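PDB 1UJN: dehydroquinate synthase, which probably catalyses the conversion of 3-deoxy-D-arabino-heptulosonate 7-phosphate to 3-dehydroquinate with release of phosphate, the second step toward chorismate. Local coordinates for residues P9-V20 / F148-L156; L245-L256 / L277-L286. All coordinates share one frame; numbering follows the deposited sequence.

Overall arrangement
Both contacts are largely buried and lie on opposite sides of the chain's centre, with centres 28 Å apart and nearest atoms about 14 Å apart. They share no helix or strand. In contact 1, backbone amides and carbonyls pair two strands from segments 128 residues apart, and side chains fill in on the two faces of the sheet. In contact 2, whose segments are only 21 residues apart, a helix meets a second helix and the proline-rich loop after it, mainly through apolar side chains, with one tyrosine-to-carbonyl hydrogen bond. Contact 1 belongs to the N-terminal α/β part, near residues predicted to bind NAD; contact 2 belongs to the helical C-terminal part and contains a predicted zinc ligand.

Contact 1 (P9-V20 / F148-L156)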
ATOM      1  N   PRO A   9      14.718   7.268  -0.489  1.00 39.70           N
ATOM      2  CA  PRO A   9      13.921   8.196  -1.301  1.00 39.15           C
ATOM      3  C   PRO A   9      13.143   9.210  -0.466  1.00 38.12           C
ATOM      4  O   PRO A   9      12.665  10.216  -0.985  1.00 39.00           O
ATOM      5  CB  PRO A   9      12.998   7.260  -2.075  1.00 38.74           C
ATOM      6  CG  PRO A   9      12.728   6.191  -1.075  1.00 39.24           C
ATOM      7  CD  PRO A   9      14.107   5.926  -0.487  1.00 40.86           C
ATOM      8  N   VAL A  10      13.015   8.928   0.826  1.00 36.52           N
ATOM      9  CA  VAL A  10      12.307   9.801   1.756  1.00 35.80           C
ATOM     10  C   VAL A  10      13.213  10.015   2.966  1.00 35.04           C
ATOM     11  O   VAL A  10      13.706   9.054   3.555  1.00 34.66           O
ATOM     12  CB  VAL A  10      10.978   9.161   2.224  1.00 39.06           C
ATOM     13  CG1 VAL A  10      10.260  10.087   3.193  1.00 39.44           C
ATOM     14  CG2 VAL A  10      10.095   8.867   1.020  1.00 40.81           C
ATOM     15  N   PRO A  11      13.447  11.277   3.350  1.00 31.89           N
ATOM     16  CA  PRO A  11      14.311  11.563   4.496  1.00 30.53           C
ATOM     17  C   PRO A  11      13.707  11.392   5.885  1.00 26.44           C
ATOM     18  O   PRO A  11      12.544  11.723   6.132  1.00 27.22           O
ATOM     19  CB  PRO A  11      14.745  13.000   4.240  1.00 31.77           C
ATOM     20  CG  PRO A  11      13.514  13.592   3.638  1.00 34.76           C
ATOM     21  CD  PRO A  11      13.077  12.523   2.652  1.00 34.42           C
ATOM     22  N   TYR A  12      14.517  10.857   6.788  1.00 23.15           N
ATOM     23  CA  TYR A  12      14.127  10.673   8.177  1.00 20.65           C
ATOM     24  C   TYR A  12      15.370  10.339   8.995  1.00 18.68           C
ATOM     25  O   TYR A  12      16.349   9.807   8.471  1.00 19.03           O
ATOM     26  CB  TYR A  12      13.071   9.567   8.348  1.00 18.52           C
ATOM     27  CG  TYR A  12      13.516   8.173   7.966  1.00 18.59           C
ATOM     28  CD1 TYR A  12      13.317   7.688   6.677  1.00 19.11           C
ATOM     29  CD2 TYR A  12      14.106   7.326   8.908  1.00 18.40           C
ATOM     30  CE1 TYR A  12      13.685   6.381   6.334  1.00 20.99           C
ATOM     31  CE2 TYR A  12      14.485   6.024   8.578  1.00 17.21           C
ATOM     32  CZ  TYR A  12      14.268   5.560   7.289  1.00 19.02           C
ATOM     33  OH  TYR A  12      14.625   4.273   6.963  1.00 20.03           O
ATOM     34  N   PRO A  13      15.351  10.676  10.286  1.00 19.18           N
ATOM     35  CA  PRO A  13      16.465  10.422  11.201  1.00 19.37           C
ATOM     36  C   PRO A  13      16.357   9.070  11.900  1.00 19.31           C
ATOM     37  O   PRO A  13      15.259   8.547  12.096  1.00 17.76           O
ATOM     38  CB  PRO A  13      16.337  11.559  12.196  1.00 18.30           C
ATOM     39  CG  PRO A  13      14.835  11.621  12.366  1.00 20.06           C
ATOM     40  CD  PRO A  13      14.330  11.524  10.933  1.00 19.33           C
ATOM     41  N   ILE A  14      17.509   8.525  12.277  1.00 18.86           N
ATOM     42  CA  ILE A  14      17.577   7.267  13.012  1.00 17.60           C
ATOM     43  C   ILE A  14      18.445   7.595  14.222  1.00 19.28           C
ATOM     44  O   ILE A  14      19.619   7.941  14.073  1.00 19.51           O
ATOM     45  CB  ILE A  14      18.268   6.141  12.205  1.00 19.54           C
ATOM     46  CG1 ILE A  14      17.414   5.749  10.996  1.00 19.78           C
ATOM     47  CG2 ILE A  14      18.508   4.936  13.113  1.00 20.23           C
ATOM     48  CD1 ILE A  14      18.107   4.780  10.042  1.00 20.55           C
ATOM     49  N   LEU A  15      17.860   7.510  15.411  1.00 16.87           N
ATOM     50  CA  LEU A  15      18.591   7.801  16.644  1.00 19.11           C
ATOM     51  C   LEU A  15      18.898   6.505  17.369  1.00 19.97           C
ATOM     52  O   LEU A  15      18.035   5.639  17.490  1.00 19.35           O
ATOM     53  CB  LEU A  15      17.758   8.691  17.574  1.00 19.40           C
ATOM     54  CG  LEU A  15      17.612  10.182  17.251  1.00 20.71           C
ATOM     55  CD1 LEU A  15      18.952  10.888  17.453  1.00 22.34           C
ATOM     56  CD2 LEU A  15      17.118  10.347  15.822  1.00 19.12           C
ATOM     57  N   VAL A  16      20.129   6.376  17.859  1.00 20.00           N
ATOM     58  CA  VAL A  16      20.529   5.182  18.595  1.00 22.58           C
ATOM     59  C   VAL A  16      21.292   5.634  19.840  1.00 22.80           C
ATOM     60  O   VAL A  16      22.321   6.290  19.730  1.00 24.41           O
ATOM     61  CB  VAL A  16      21.451   4.278  17.745  1.00 24.54           C
ATOM     62  CG1 VAL A  16      21.770   2.997  18.510  1.00 24.37           C
ATOM     63  CG2 VAL A  16      20.781   3.954  16.410  1.00 22.96           C
ATOM     64  N   GLY A  17      20.772   5.301  21.016  1.00 24.00           N
ATOM     65  CA  GLY A  17      21.442   5.695  22.244  1.00 25.51           C
ATOM     66  C   GLY A  17      20.530   5.612  23.449  1.00 26.32           C
ATOM     67  O   GLY A  17      19.478   4.977  23.397  1.00 25.93           O
ATOM     68  N   GLU A  18      20.934   6.241  24.549  1.00 27.97           N
ATOM     69  CA  GLU A  18      20.120   6.229  25.756  1.00 29.76           C
ATOM     70  C   GLU A  18      19.454   7.583  25.918  1.00 28.73           C
ATOM     71  O   GLU A  18      20.124   8.612  26.009  1.00 28.94           O
ATOM     72  CB  GLU A  18      20.981   5.901  26.978  1.00 33.19           C
ATOM     73  CG  GLU A  18      21.492   4.467  26.979  1.00 38.47           C
ATOM     74  CD  GLU A  18      22.316   4.131  28.208  1.00 42.84           C
ATOM     75  OE1 GLU A  18      21.864   4.436  29.333  1.00 43.29           O
ATOM     76  OE2 GLU A  18      23.411   3.551  28.044  1.00 44.94           O
ATOM     77  N   GLY A  19      18.128   7.572  25.940  1.00 28.58           N
ATOM     78  CA  GLY A  19      17.373   8.801  26.074  1.00 28.66           C
ATOM     79  C   GLY A  19      16.903   9.286  24.718  1.00 27.20           C
ATOM     80  O   GLY A  19      16.828  10.487  24.477  1.00 28.04           O
ATOM     81  N   VAL A  20      16.593   8.358  23.820  1.00 27.73           N
ATOM     82  CA  VAL A  20      16.131   8.740  22.487  1.00 27.33           C
ATOM     83  C   VAL A  20      14.774   9.458  22.482  1.00 26.21           C
ATOM     84  O   VAL A  20      14.496  10.249  21.582  1.00 25.52           O
ATOM     85  CB  VAL A  20      16.055   7.513  21.541  1.00 28.35           C
ATOM     86  CG1 VAL A  20      17.439   6.892  21.400  1.00 29.74           C
ATOM     87  CG2 VAL A  20      15.054   6.489  22.067  1.00 30.65           C
ATOM     88  N   PHE A 148       8.085   4.180   4.506  1.00 19.55           N
ATOM     89  CA  PHE A 148       9.166   4.594   5.388  1.00 18.80           C
ATOM     90  C   PHE A 148       8.708   5.313   6.631  1.00 17.40           C
ATOM     91  O   PHE A 148       7.766   6.101   6.594  1.00 19.58           O
ATOM     92  CB  PHE A 148      10.145   5.493   4.634  1.00 17.74           C
ATOM     93  CG  PHE A 148      10.715   4.861   3.408  1.00 19.79           C
ATOM     94  CD1 PHE A 148      10.025   4.903   2.209  1.00 21.64           C
ATOM     95  CD2 PHE A 148      11.916   4.167   3.467  1.00 19.82           C
ATOM     96  CE1 PHE A 148      10.520   4.260   1.078  1.00 23.31           C
ATOM     97  CE2 PHE A 148      12.422   3.516   2.339  1.00 22.48           C
ATOM     98  CZ  PHE A 148      11.719   3.565   1.145  1.00 22.18           C
ATOM     99  N   PRO A 149       9.389   5.059   7.756  1.00 18.03           N
ATOM    100  CA  PRO A 149       9.021   5.722   9.007  1.00 18.24           C
ATOM    101  C   PRO A 149       9.409   7.190   8.929  1.00 18.36           C
ATOM    102  O   PRO A 149      10.265   7.582   8.129  1.00 18.39           O
ATOM    103  CB  PRO A 149       9.827   4.962  10.056  1.00 18.58           C
ATOM    104  CG  PRO A 149      11.071   4.588   9.320  1.00 18.29           C
ATOM    105  CD  PRO A 149      10.542   4.159   7.950  1.00 18.63           C
ATOM    106  N   GLN A 150       8.760   7.996   9.755  1.00 16.57           N
ATOM    107  CA  GLN A 150       9.020   9.421   9.822  1.00 18.25           C
ATOM    108  C   GLN A 150      10.236   9.617  10.724  1.00 17.76           C
ATOM    109  O   GLN A 150      10.838  10.689  10.761  1.00 19.40           O
ATOM    110  CB  GLN A 150       7.793  10.103  10.412  1.00 22.57           C
ATOM    111  CG  GLN A 150       7.805  11.595  10.381  1.00 26.73           C
ATOM    112  CD  GLN A 150       6.473  12.154  10.819  1.00 30.22           C
ATOM    113  OE1 GLN A 150       5.641  12.542   9.993  1.00 33.20           O
ATOM    114  NE2 GLN A 150       6.273  12.227  12.131  1.00 27.05           N
ATOM    115  N   GLY A 151      10.588   8.558  11.445  1.00 19.12           N
ATOM    116  CA  GLY A 151      11.734   8.592  12.341  1.00 15.96           C
ATOM    117  C   GLY A 151      11.904   7.239  13.015  1.00 17.21           C
ATOM    118  O   GLY A 151      10.928   6.501  13.170  1.00 16.66           O
ATOM    119  N   VAL A 152      13.138   6.903  13.396  1.00 16.06           N
ATOM    120  CA  VAL A 152      13.428   5.637  14.083  1.00 16.00           C
ATOM    121  C   VAL A 152      14.188   6.004  15.352  1.00 15.73           C
ATOM    122  O   VAL A 152      15.186   6.718  15.291  1.00 16.70           O
ATOM    123  CB  VAL A 152      14.309   4.702  13.236  1.00 15.73           C
ATOM    124  CG1 VAL A 152      14.629   3.426  14.021  1.00 16.60           C
ATOM    125  CG2 VAL A 152      13.586   4.337  11.942  1.00 17.84           C
ATOM    126  N   TYR A 153      13.709   5.517  16.489  1.00 14.87           N
ATOM    127  CA  TYR A 153      14.318   5.830  17.777  1.00 16.58           C
ATOM    128  C   TYR A 153      14.610   4.552  18.541  1.00 18.25           C
ATOM    129  O   TYR A 153      13.699   3.921  19.079  1.00 18.97           O
ATOM    130  CB  TYR A 153      13.364   6.741  18.555  1.00 17.00           C
ATOM    131  CG  TYR A 153      13.095   8.031  17.808  1.00 18.22           C
ATOM    132  CD1 TYR A 153      13.929   9.136  17.972  1.00 20.21           C
ATOM    133  CD2 TYR A 153      12.079   8.111  16.848  1.00 19.33           C
ATOM    134  CE1 TYR A 153      13.766  10.286  17.195  1.00 19.35           C
ATOM    135  CE2 TYR A 153      11.914   9.253  16.062  1.00 17.52           C
ATOM    136  CZ  TYR A 153      12.762  10.332  16.242  1.00 19.15           C
ATOM    137  OH  TYR A 153      12.647  11.452  15.445  1.00 20.38           O
ATOM    138  N   ALA A 154      15.892   4.185  18.569  1.00 20.07           N
ATOM    139  CA  ALA A 154      16.370   2.969  19.224  1.00 20.75           C
ATOM    140  C   ALA A 154      16.923   3.247  20.611  1.00 21.97           C
ATOM    141  O   ALA A 154      18.060   3.706  20.760  1.00 21.45           O
ATOM    142  CB  ALA A 154      17.444   2.301  18.362  1.00 19.23           C
ATOM    143  N   GLU A 155      16.104   2.965  21.615  1.00 22.17           N
ATOM    144  CA  GLU A 155      16.464   3.164  23.011  1.00 23.45           C
ATOM    145  C   GLU A 155      17.230   1.934  23.465  1.00 23.59           C
ATOM    146  O   GLU A 155      16.644   0.874  23.660  1.00 24.71           O
ATOM    147  CB  GLU A 155      15.197   3.327  23.850  1.00 25.32           C
ATOM    148  CG  GLU A 155      15.448   3.429  25.343  1.00 28.69           C
ATOM    149  CD  GLU A 155      16.473   4.484  25.677  1.00 29.88           C
ATOM    150  OE1 GLU A 155      16.250   5.669  25.337  1.00 29.42           O
ATOM    151  OE2 GLU A 155      17.509   4.127  26.279  1.00 31.94           O
ATOM    152  N   LEU A 156      18.538   2.078  23.635  1.00 27.13           N
ATOM    153  CA  LEU A 156      19.370   0.954  24.041  1.00 29.09           C
ATOM    154  C   LEU A 156      18.980   0.367  25.400  1.00 28.97           C
ATOM    155  O   LEU A 156      19.184  -0.817  25.645  1.00 29.30           O
ATOM    156  CB  LEU A 156      20.846   1.374  24.025  1.00 31.02           C
ATOM    157  CG  LEU A 156      21.310   1.862  22.645  1.00 32.02           C
ATOM    158  CD1 LEU A 156      22.775   2.270  22.692  1.00 34.44           C
ATOM    159  CD2 LEU A 156      21.099   0.760  21.613  1.00 31.91           C
TER
HETATM  160  O   HOH W   1      10.883  12.523   8.853  1.00 29.27           O
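Pro9, which follows a cis peptide bond, sets its CG 3.6 Å from CZ of Phe148, the two side chains crossing at about a right angle. A water then donates to both Pro11 O and Gln150 O. Tyr12 has CG lodged between its backbone N and carbonyl carbon (chi1 64°), which brings the ring over Pro149; the CG of Pro149 lies 4.0 Å from the Tyr12 ring centroid in a CH-pi contact, while the hydroxyl is bonded to Ser127 O. From Pro13 onward the backbones zip in parallel, as where Leu15 N meets Val152 O at 2.8 Å, ending with Leu156 N on Gly17 O. Ile14 and Val152 share one face; on the other, Leu15 CD2 rests 3.6 Å from Tyr153 CE1. Beyond strand 12-17, two amides reach Glu155 OE1, Gly19 N at 2.7 Å on its syn lone pair and Val20 N at 3.1 Å. Without this carboxylate, as with an alanine in place of Glu155, both amides would probably lose their shared acceptor and the turn would be less firmly held. Strand 12-17 pairs antiparallel with 2-6 and parallel with 151-155 in the mixed sheet of a Rossmann-like dehydroquinate synthase N-terminal domain.

Contact 2 (L245-L256 / L277-L286); sequences LPHGMAVAYGLL and LLLWLSPPPL
Ala252 and Leu281 meet at the heart of an antiparallel helix pair in the α-helical C-terminal domain of dehydroquinate synthase. The segments 247-256 and 277-281 run at 154° to each other with axes 10.6 Å apart. The CB of Ala252 lies 3.3 Å from Leu281 CD2, tighter than usual van der Waals contact, and also meets CD2 of Leu278. One turn earlier, the Met249 chain bends at chi2 (-57°), carrying SD to 3.5 Å from Leu281 CG. One turn later, the Leu256 and Leu278 side chains cross at about a right angle, CD2 of Leu256 3.8 Å from CD1 of Leu278.

The chain leaves the second helix at Ser282, which has a positive phi, and Pro283 and Pro284 then pack beside the N-terminal part of the first helix. Pro284 CG presses against Leu245 CD1, while Pro284 CD sits over Met249 CG. This run meets the Tyr253 ring over one face and at its hydroxyl end. Leu286 comes from the opposite direction and puts CD1 3.7 Å from the Tyr253 ring centroid, almost straight above it, in a CH-pi contact. At the ring edge, Tyr253 OH donates to Pro284 O over 2.7 Å, approaching from well above the carbonyl plane.

Further out, helix 327-342 backs this cluster, with Trp337 against Leu256 and Leu286. Helix 164-181 flanks the start of the first helix, beside His247, a predicted zinc ligand together with Glu173 and His231. From helix 231-240, Glu238 OE1 is hydrogen-bonded to His247 ND1, and from helix 164-181 Glu169 OE2 to Gly248 N.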
ATOM      1  N   LEU A 245      14.262 -22.603  12.812  1.00 28.87           N
ATOM      2  CA  LEU A 245      15.578 -21.960  12.857  1.00 29.09           C
ATOM      3  C   LEU A 245      15.431 -20.441  12.719  1.00 26.96           C
ATOM      4  O   LEU A 245      14.989 -19.950  11.686  1.00 29.14           O
ATOM      5  CB  LEU A 245      16.466 -22.503  11.727  1.00 25.81           C
ATOM      6  CG  LEU A 245      17.867 -21.891  11.604  1.00 24.83           C
ATOM      7  CD1 LEU A 245      18.722 -22.290  12.800  1.00 22.26           C
ATOM      8  CD2 LEU A 245      18.507 -22.344  10.308  1.00 23.92           C
ATOM      9  N   PRO A 246      15.799 -19.678  13.764  1.00 28.39           N
ATOM     10  CA  PRO A 246      15.693 -18.212  13.727  1.00 28.47           C
ATOM     11  C   PRO A 246      16.429 -17.610  12.525  1.00 28.83           C
ATOM     12  O   PRO A 246      17.491 -18.092  12.131  1.00 27.57           O
ATOM     13  CB  PRO A 246      16.317 -17.781  15.056  1.00 30.86           C
ATOM     14  CG  PRO A 246      16.055 -18.956  15.957  1.00 28.38           C
ATOM     15  CD  PRO A 246      16.360 -20.128  15.052  1.00 29.71           C
ATOM     16  N   HIS A 247      15.868 -16.548  11.957  1.00 29.44           N
ATOM     17  CA  HIS A 247      16.458 -15.895  10.793  1.00 29.20           C
ATOM     18  C   HIS A 247      17.946 -15.586  10.911  1.00 28.31           C
ATOM     19  O   HIS A 247      18.724 -15.905  10.008  1.00 28.45           O
ATOM     20  CB  HIS A 247      15.714 -14.598  10.483  1.00 31.00           C
ATOM     21  CG  HIS A 247      16.215 -13.900   9.259  1.00 31.23           C
ATOM     22  ND1 HIS A 247      16.014 -14.393   7.987  1.00 31.82           N
ATOM     23  CD2 HIS A 247      16.926 -12.758   9.111  1.00 33.33           C
ATOM     24  CE1 HIS A 247      16.581 -13.586   7.108  1.00 32.27           C
ATOM     25  NE2 HIS A 247      17.142 -12.586   7.765  1.00 32.06           N
ATOM     26  N   GLY A 248      18.339 -14.957  12.015  1.00 27.82           N
ATOM     27  CA  GLY A 248      19.738 -14.608  12.211  1.00 27.17           C
ATOM     28  C   GLY A 248      20.663 -15.809  12.227  1.00 27.31           C
ATOM     29  O   GLY A 248      21.805 -15.742  11.757  1.00 26.01           O
ATOM     30  N   MET A 249      20.177 -16.919  12.774  1.00 25.80           N
ATOM     31  CA  MET A 249      20.983 -18.126  12.837  1.00 25.09           C
ATOM     32  C   MET A 249      21.154 -18.677  11.430  1.00 23.90           C
ATOM     33  O   MET A 249      22.244 -19.112  11.052  1.00 21.13           O
ATOM     34  CB  MET A 249      20.313 -19.159  13.744  1.00 27.55           C
ATOM     35  CG  MET A 249      20.131 -18.683  15.180  1.00 27.66           C
ATOM     36  SD  MET A 249      21.690 -18.203  15.963  1.00 32.15           S
ATOM     37  CE  MET A 249      21.168 -17.970  17.687  1.00 32.65           C
ATOM     38  N   ALA A 250      20.077 -18.639  10.652  1.00 21.41           N
ATOM     39  CA  ALA A 250      20.106 -19.126   9.282  1.00 23.13           C
ATOM     40  C   ALA A 250      21.098 -18.305   8.464  1.00 24.15           C
ATOM     41  O   ALA A 250      21.833 -18.845   7.636  1.00 23.47           O
ATOM     42  CB  ALA A 250      18.719 -19.035   8.666  1.00 20.38           C
ATOM     43  N   VAL A 251      21.110 -16.996   8.694  1.00 24.98           N
ATOM     44  CA  VAL A 251      22.031 -16.124   7.981  1.00 25.56           C
ATOM     45  C   VAL A 251      23.471 -16.499   8.309  1.00 24.35           C
ATOM     46  O   VAL A 251      24.317 -16.562   7.416  1.00 24.94           O
ATOM     47  CB  VAL A 251      21.803 -14.645   8.347  1.00 28.61           C
ATOM     48  CG1 VAL A 251      22.919 -13.782   7.754  1.00 29.95           C
ATOM     49  CG2 VAL A 251      20.448 -14.188   7.814  1.00 27.84           C
ATOM     50  N   ALA A 252      23.748 -16.754   9.585  1.00 23.10           N
ATOM     51  CA  ALA A 252      25.096 -17.124  10.003  1.00 23.24           C
ATOM     52  C   ALA A 252      25.558 -18.365   9.243  1.00 21.97           C
ATOM     53  O   ALA A 252      26.699 -18.426   8.766  1.00 20.68           O
ATOM     54  CB  ALA A 252      25.130 -17.383  11.503  1.00 21.32           C
ATOM     55  N   TYR A 253      24.669 -19.351   9.138  1.00 21.08           N
ATOM     56  CA  TYR A 253      24.975 -20.588   8.420  1.00 19.95           C
ATOM     57  C   TYR A 253      25.209 -20.280   6.940  1.00 20.27           C
ATOM     58  O   TYR A 253      26.096 -20.854   6.312  1.00 21.42           O
ATOM     59  CB  TYR A 253      23.819 -21.590   8.554  1.00 21.06           C
ATOM     60  CG  TYR A 253      23.804 -22.360   9.858  1.00 22.53           C
ATOM     61  CD1 TYR A 253      22.662 -22.387  10.665  1.00 23.52           C
ATOM     62  CD2 TYR A 253      24.913 -23.095  10.265  1.00 24.60           C
ATOM     63  CE1 TYR A 253      22.631 -23.136  11.842  1.00 23.49           C
ATOM     64  CE2 TYR A 253      24.892 -23.848  11.437  1.00 25.42           C
ATOM     65  CZ  TYR A 253      23.747 -23.866  12.218  1.00 25.08           C
ATOM     66  OH  TYR A 253      23.722 -24.635  13.360  1.00 27.27           O
ATOM     67  N   GLY A 254      24.407 -19.366   6.396  1.00 19.73           N
ATOM     68  CA  GLY A 254      24.538 -18.985   4.999  1.00 19.70           C
ATOM     69  C   GLY A 254      25.842 -18.250   4.737  1.00 22.01           C
ATOM     70  O   GLY A 254      26.413 -18.350   3.649  1.00 22.02           O
ATOM     71  N   LEU A 255      26.318 -17.515   5.738  1.00 21.12           N
ATOM     72  CA  LEU A 255      27.573 -16.776   5.609  1.00 22.05           C
ATOM     73  C   LEU A 255      28.753 -17.730   5.487  1.00 22.81           C
ATOM     74  O   LEU A 255      29.714 -17.457   4.760  1.00 22.97           O
ATOM     75  CB  LEU A 255      27.773 -15.853   6.810  1.00 22.92           C
ATOM     76  CG  LEU A 255      26.781 -14.691   6.887  1.00 23.63           C
ATOM     77  CD1 LEU A 255      27.063 -13.854   8.124  1.00 26.55           C
ATOM     78  CD2 LEU A 255      26.902 -13.841   5.637  1.00 26.61           C
ATOM     79  N   LEU A 256      28.687 -18.846   6.206  1.00 23.17           N
ATOM     80  CA  LEU A 256      29.756 -19.833   6.134  1.00 23.84           C
ATOM     81  C   LEU A 256      29.776 -20.417   4.721  1.00 24.58           C
ATOM     82  O   LEU A 256      30.841 -20.600   4.123  1.00 22.58           O
ATOM     83  CB  LEU A 256      29.530 -20.951   7.153  1.00 25.19           C
ATOM     84  CG  LEU A 256      30.557 -22.087   7.118  1.00 26.48           C
ATOM     85  CD1 LEU A 256      31.939 -21.533   7.416  1.00 27.43           C
ATOM     86  CD2 LEU A 256      30.182 -23.152   8.132  1.00 27.08           C
ATOM     87  N   LEU A 277      32.475 -16.174  14.427  1.00 38.64           N
ATOM     88  CA  LEU A 277      31.086 -15.751  14.549  1.00 36.06           C
ATOM     89  C   LEU A 277      30.190 -16.895  15.006  1.00 34.79           C
ATOM     90  O   LEU A 277      29.372 -16.730  15.915  1.00 34.44           O
ATOM     91  CB  LEU A 277      30.576 -15.225  13.202  1.00 34.03           C
ATOM     92  CG  LEU A 277      29.076 -14.909  13.135  1.00 33.55           C
ATOM     93  CD1 LEU A 277      28.778 -13.693  13.997  1.00 33.65           C
ATOM     94  CD2 LEU A 277      28.654 -14.648  11.699  1.00 31.76           C
ATOM     95  N   LEU A 278      30.346 -18.050  14.365  1.00 32.57           N
ATOM     96  CA  LEU A 278      29.545 -19.232  14.680  1.00 31.80           C
ATOM     97  C   LEU A 278      29.781 -19.811  16.070  1.00 33.38           C
ATOM     98  O   LEU A 278      28.851 -20.320  16.694  1.00 31.46           O
ATOM     99  CB  LEU A 278      29.779 -20.315  13.624  1.00 30.75           C
ATOM    100  CG  LEU A 278      29.209 -19.987  12.238  1.00 30.48           C
ATOM    101  CD1 LEU A 278      29.719 -20.989  11.209  1.00 30.85           C
ATOM    102  CD2 LEU A 278      27.689 -20.003  12.296  1.00 29.48           C
ATOM    103  N   LEU A 279      31.019 -19.751  16.553  1.00 33.88           N
ATOM    104  CA  LEU A 279      31.328 -20.271  17.884  1.00 36.52           C
ATOM    105  C   LEU A 279      30.724 -19.355  18.940  1.00 36.84           C
ATOM    106  O   LEU A 279      30.165 -19.812  19.934  1.00 39.10           O
ATOM    107  CB  LEU A 279      32.840 -20.370  18.085  1.00 38.33           C
ATOM    108  CG  LEU A 279      33.551 -21.441  17.259  1.00 40.54           C
ATOM    109  CD1 LEU A 279      35.025 -21.481  17.641  1.00 43.09           C
ATOM    110  CD2 LEU A 279      32.904 -22.795  17.508  1.00 42.38           C
ATOM    111  N   TRP A 280      30.844 -18.054  18.712  1.00 36.69           N
ATOM    112  CA  TRP A 280      30.302 -17.052  19.618  1.00 36.36           C
ATOM    113  C   TRP A 280      28.774 -17.103  19.589  1.00 36.19           C
ATOM    114  O   TRP A 280      28.112 -16.960  20.618  1.00 35.54           O
ATOM    115  CB  TRP A 280      30.783 -15.670  19.176  1.00 37.87           C
ATOM    116  CG  TRP A 280      30.115 -14.529  19.859  1.00 38.52           C
ATOM    117  CD1 TRP A 280      30.380 -14.049  21.109  1.00 39.10           C
ATOM    118  CD2 TRP A 280      29.077 -13.703  19.322  1.00 37.82           C
ATOM    119  NE1 TRP A 280      29.574 -12.970  21.382  1.00 38.03           N
ATOM    120  CE2 TRP A 280      28.763 -12.736  20.301  1.00 38.98           C
ATOM    121  CE3 TRP A 280      28.380 -13.686  18.105  1.00 38.79           C
ATOM    122  CZ2 TRP A 280      27.783 -11.758  20.103  1.00 38.19           C
ATOM    123  CZ3 TRP A 280      27.406 -12.716  17.906  1.00 39.51           C
ATOM    124  CH2 TRP A 280      27.117 -11.763  18.903  1.00 40.09           C
ATOM    125  N   LEU A 281      28.222 -17.331  18.401  1.00 33.97           N
ATOM    126  CA  LEU A 281      26.776 -17.374  18.217  1.00 33.55           C
ATOM    127  C   LEU A 281      26.092 -18.599  18.819  1.00 34.16           C
ATOM    128  O   LEU A 281      25.003 -18.487  19.388  1.00 33.91           O
ATOM    129  CB  LEU A 281      26.448 -17.291  16.724  1.00 31.92           C
ATOM    130  CG  LEU A 281      24.989 -17.079  16.326  1.00 33.67           C
ATOM    131  CD1 LEU A 281      24.506 -15.735  16.850  1.00 31.13           C
ATOM    132  CD2 LEU A 281      24.862 -17.131  14.808  1.00 32.63           C
ATOM    133  N   SER A 282      26.732 -19.759  18.694  1.00 34.82           N
ATOM    134  CA  SER A 282      26.179 -21.014  19.197  1.00 35.76           C
ATOM    135  C   SER A 282      24.801 -21.264  18.593  1.00 36.02           C
ATOM    136  O   SER A 282      23.807 -21.399  19.313  1.00 36.44           O
ATOM    137  CB  SER A 282      26.075 -20.993  20.725  1.00 38.22           C
ATOM    138  OG  SER A 282      27.357 -21.070  21.322  1.00 41.55           O
ATOM    139  N   PRO A 283      24.726 -21.330  17.253  1.00 34.93           N
ATOM    140  CA  PRO A 283      23.459 -21.566  16.557  1.00 33.74           C
ATOM    141  C   PRO A 283      22.906 -22.958  16.855  1.00 33.83           C
ATOM    142  O   PRO A 283      23.657 -23.880  17.168  1.00 33.85           O
ATOM    143  CB  PRO A 283      23.842 -21.402  15.089  1.00 33.99           C
ATOM    144  CG  PRO A 283      25.242 -21.934  15.060  1.00 32.99           C
ATOM    145  CD  PRO A 283      25.847 -21.288  16.293  1.00 34.67           C
ATOM    146  N   PRO A 284      21.580 -23.129  16.768  1.00 34.64           N
ATOM    147  CA  PRO A 284      21.016 -24.453  17.043  1.00 34.26           C
ATOM    148  C   PRO A 284      21.420 -25.457  15.963  1.00 34.85           C
ATOM    149  O   PRO A 284      21.446 -25.125  14.773  1.00 31.86           O
ATOM    150  CB  PRO A 284      19.512 -24.189  17.068  1.00 35.59           C
ATOM    151  CG  PRO A 284      19.352 -23.051  16.104  1.00 36.90           C
ATOM    152  CD  PRO A 284      20.519 -22.153  16.458  1.00 35.08           C
ATOM    153  N   PRO A 285      21.765 -26.689  16.370  1.00 33.90           N
ATOM    154  CA  PRO A 285      22.168 -27.742  15.433  1.00 33.11           C
ATOM    155  C   PRO A 285      21.118 -27.966  14.351  1.00 30.84           C
ATOM    156  O   PRO A 285      19.920 -27.860  14.605  1.00 31.17           O
ATOM    157  CB  PRO A 285      22.345 -28.954  16.339  1.00 35.06           C
ATOM    158  CG  PRO A 285      22.868 -28.330  17.601  1.00 36.54           C
ATOM    159  CD  PRO A 285      21.944 -27.138  17.764  1.00 36.18           C
ATOM    160  N   LEU A 286      21.580 -28.283  13.146  1.00 30.03           N
ATOM    161  CA  LEU A 286      20.697 -28.506  12.009  1.00 28.76           C
ATOM    162  C   LEU A 286      20.351 -29.970  11.784  1.00 30.22           C
ATOM    163  O   LEU A 286      21.080 -30.865  12.210  1.00 31.40           O
ATOM    164  CB  LEU A 286      21.349 -27.962  10.733  1.00 26.79           C
ATOM    165  CG  LEU A 286      21.698 -26.475  10.705  1.00 27.50           C
ATOM    166  CD1 LEU A 286      22.456 -26.152   9.415  1.00 26.26           C
ATOM    167  CD2 LEU A 286      20.415 -25.655  10.807  1.00 25.31           C
TER